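Local structure of porin (Pseudomonas aeruginosa, 3T24) at residues Q220-L225 against D240-R245. The protein forms an outer-membrane beta-barrel channel of the OprD family that probably admits small carboxylate-bearing substrates across the outer membrane. Residues are numbered along the deposited sequence; the frame is centred on the assembly and turned at random.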
loop_
_atom_site.group_PDB
_atom_site.type_symbol
_atom_site.label_atom_id
_atom_site.label_comp_id
_atom_site.label_asym_id
_atom_site.label_seq_id
_atom_site.Cartn_x
_atom_site.Cartn_y
_atom_site.Cartn_z
ATOM N N GLN A 220 9.744 12.187 8.712
ATOM C CA GLN A 220 8.772 11.396 9.432
ATOM C C GLN A 220 9.488 10.310 10.221
ATOM O O GLN A 220 10.407 9.662 9.709
ATOM C CB GLN A 220 7.796 10.778 8.445
ATOM C CG GLN A 220 6.677 9.947 9.062
ATOM C CD GLN A 220 5.718 9.451 7.993
ATOM O OE1 GLN A 220 5.891 8.360 7.450
ATOM N NE2 GLN A 220 4.724 10.271 7.659
ATOM N N HIS A 221 9.073 10.151 11.477
ATOM C CA HIS A 221 9.517 9.056 12.332
ATOM C C HIS A 221 8.302 8.179 12.571
ATOM O O HIS A 221 7.242 8.672 12.978
ATOM C CB HIS A 221 10.061 9.585 13.672
ATOM C CG HIS A 221 11.253 10.480 13.517
ATOM N ND1 HIS A 221 12.528 10.085 13.856
ATOM C CD2 HIS A 221 11.366 11.735 13.021
ATOM C CE1 HIS A 221 13.378 11.064 13.589
ATOM N NE2 HIS A 221 12.696 12.076 13.087
ATOM N N TYR A 222 8.440 6.893 12.283
ATOM C CA TYR A 222 7.340 5.966 12.449
ATOM C C TYR A 222 7.714 4.934 13.494
ATOM O O TYR A 222 8.729 4.255 13.357
ATOM C CB TYR A 222 7.029 5.257 11.128
ATOM C CG TYR A 222 5.563 5.051 10.912
ATOM C CD1 TYR A 222 4.870 5.770 9.926
ATOM C CD2 TYR A 222 4.853 4.155 11.698
ATOM C CE1 TYR A 222 3.513 5.597 9.732
ATOM C CE2 TYR A 222 3.488 3.983 11.521
ATOM C CZ TYR A 222 2.820 4.710 10.538
ATOM O OH TYR A 222 1.466 4.532 10.359
ATOM N N LEU A 223 6.908 4.804 14.537
ATOM C CA LEU A 223 7.148 3.749 15.514
ATOM C C LEU A 223 6.066 2.693 15.414
ATOM O O LEU A 223 4.903 3.005 15.205
ATOM C CB LEU A 223 7.209 4.298 16.935
ATOM C CG LEU A 223 8.471 5.024 17.406
ATOM C CD1 LEU A 223 8.641 6.328 16.662
ATOM C CD2 LEU A 223 8.386 5.290 18.902
ATOM N N GLY A 224 6.460 1.439 15.547
ATOM C CA GLY A 224 5.516 0.348 15.475
ATOM C C GLY A 224 5.751 -0.691 16.548
ATOM O O GLY A 224 6.867 -0.845 17.063
ATOM N N LEU A 225 4.678 -1.395 16.884
ATOM C CA LEU A 225 4.686 -2.453 17.878
ATOM C C LEU A 225 3.629 -3.418 17.391
ATOM O O LEU A 225 2.474 -3.048 17.242
ATOM C CB LEU A 225 4.315 -1.885 19.254
ATOM C CG LEU A 225 4.005 -2.704 20.525
ATOM C CD1 LEU A 225 3.102 -3.928 20.265
ATOM C CD2 LEU A 225 5.278 -3.107 21.284
ATOM N N ASP A 240 -1.753 -4.326 16.659
ATOM C CA ASP A 240 -0.939 -3.561 15.725
ATOM C C ASP A 240 -0.994 -2.095 16.133
ATOM O O ASP A 240 -1.955 -1.392 15.802
ATOM C CB ASP A 240 -1.513 -3.720 14.316
ATOM C CG ASP A 240 -0.562 -3.241 13.220
ATOM O OD1 ASP A 240 0.287 -2.359 13.466
ATOM O OD2 ASP A 240 -0.670 -3.763 12.095
ATOM N N ILE A 241 0.016 -1.631 16.865
ATOM C CA ILE A 241 0.005 -0.249 17.358
ATOM C C ILE A 241 1.071 0.579 16.640
ATOM O O ILE A 241 2.198 0.127 16.455
ATOM C CB ILE A 241 0.136 -0.145 18.915
ATOM C CG1 ILE A 241 -1.127 -0.658 19.613
ATOM C CG2 ILE A 241 0.307 1.304 19.353
ATOM C CD1 ILE A 241 -1.413 -2.102 19.408
ATOM N N ARG A 242 0.688 1.789 16.241
ATOM C CA ARG A 242 1.485 2.624 15.352
ATOM C C ARG A 242 1.446 4.082 15.766
ATOM O O ARG A 242 0.425 4.575 16.252
ATOM C CB ARG A 242 0.922 2.544 13.939
ATOM C CG ARG A 242 0.764 1.134 13.401
ATOM C CD ARG A 242 0.249 1.196 11.981
ATOM N NE ARG A 242 -0.017 -0.123 11.431
ATOM C CZ ARG A 242 -0.521 -0.324 10.221
ATOM N NH1 ARG A 242 -0.810 0.709 9.429
ATOM N NH2 ARG A 242 -0.727 -1.559 9.797
ATOM N N TRP A 243 2.546 4.786 15.537
ATOM C CA TRP A 243 2.598 6.206 15.848
ATOM C C TRP A 243 3.655 6.879 15.004
ATOM O O TRP A 243 4.789 6.433 14.953
ATOM C CB TRP A 243 2.902 6.413 17.334
ATOM C CG TRP A 243 2.805 7.835 17.733
ATOM C CD1 TRP A 243 1.671 8.516 18.088
ATOM C CD2 TRP A 243 3.878 8.774 17.813
ATOM N NE1 TRP A 243 1.978 9.818 18.395
ATOM C CE2 TRP A 243 3.326 10.003 18.236
ATOM C CE3 TRP A 243 5.253 8.695 17.580
ATOM C CZ2 TRP A 243 4.100 11.143 18.420
ATOM C CZ3 TRP A 243 6.020 9.821 17.763
ATOM C CH2 TRP A 243 5.443 11.034 18.178
ATOM N N ALA A 244 3.277 7.953 14.324
ATOM C CA ALA A 244 4.194 8.614 13.407
ATOM C C ALA A 244 4.169 10.110 13.636
ATOM O O ALA A 244 3.104 10.711 13.763
ATOM C CB ALA A 244 3.814 8.311 11.965
ATOM N N ARG A 245 5.356 10.698 13.681
ATOM C CA ARG A 245 5.510 12.133 13.773
ATOM C C ARG A 245 6.076 12.596 12.433
ATOM O O ARG A 245 7.122 12.102 11.980
ATOM C CB ARG A 245 6.452 12.480 14.939
ATOM C CG ARG A 245 6.850 13.946 15.069
ATOM C CD ARG A 245 5.610 14.800 15.040
ATOM N NE ARG A 245 5.829 16.192 15.424
ATOM C CZ ARG A 245 5.107 17.199 14.945
ATOM N NH1 ARG A 245 4.147 16.954 14.061
ATOM N NH2 ARG A 245 5.346 18.446 15.334
#
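Two neighbouring strands of the porin's antiparallel beta-barrel, 218-230 and 235-248, form a beta hairpin whose middle pairs His221, Leu223 and Leu225 with Arg245, Trp243 and Ile241. Each of these is a hydrogen-bonded pair, giving six backbone bonds; the straightest runs from Leu223 N to Trp243 O (2.7 Å, 176° at the hydrogen). Backbone hydrogen bonds also tie each strand to its other neighbour in the barrel wall, Tyr222 to His210 and Ala244 to Ala258.

The two faces differ in character. A detergent molecule touches Leu223, which marks its side, shared with Trp243, Leu225 and Ile241, as probably the lipid-facing one. His221 and Arg245 project there too, His221 ND1 bonding to Tyr209 OH and Arg245 forming a salt bridge with Asp255. Leu223 CD1 meets the indole at its edge, 4.2 Å from Trp243 CE3.

On the other face, consistent with the barrel interior, the non-hydrogen-bonded pair Tyr222–Ala244 brings the backbones to 4.2 Å between CA atoms. With chi1 at -142°, the Tyr222 ring leans across the neighbouring strand, and Ala244 CB sits over one ring face in a CH-pi contact, 3.7 Å from the centroid. At the ring's edge, Tyr222 CE2 lies 3.8 Å from Arg242 CB. The extended Arg242 chain leads its guanidinium away to Tyr294, a cation-pi partner. That guanidinium holds Asp240 side-on: Arg242 NE binds Asp240 OD1 at 3.0 Å and Arg242 NH2 binds Asp240 OD2 at 3.2 Å, both oxygens approached from above the carboxylate plane.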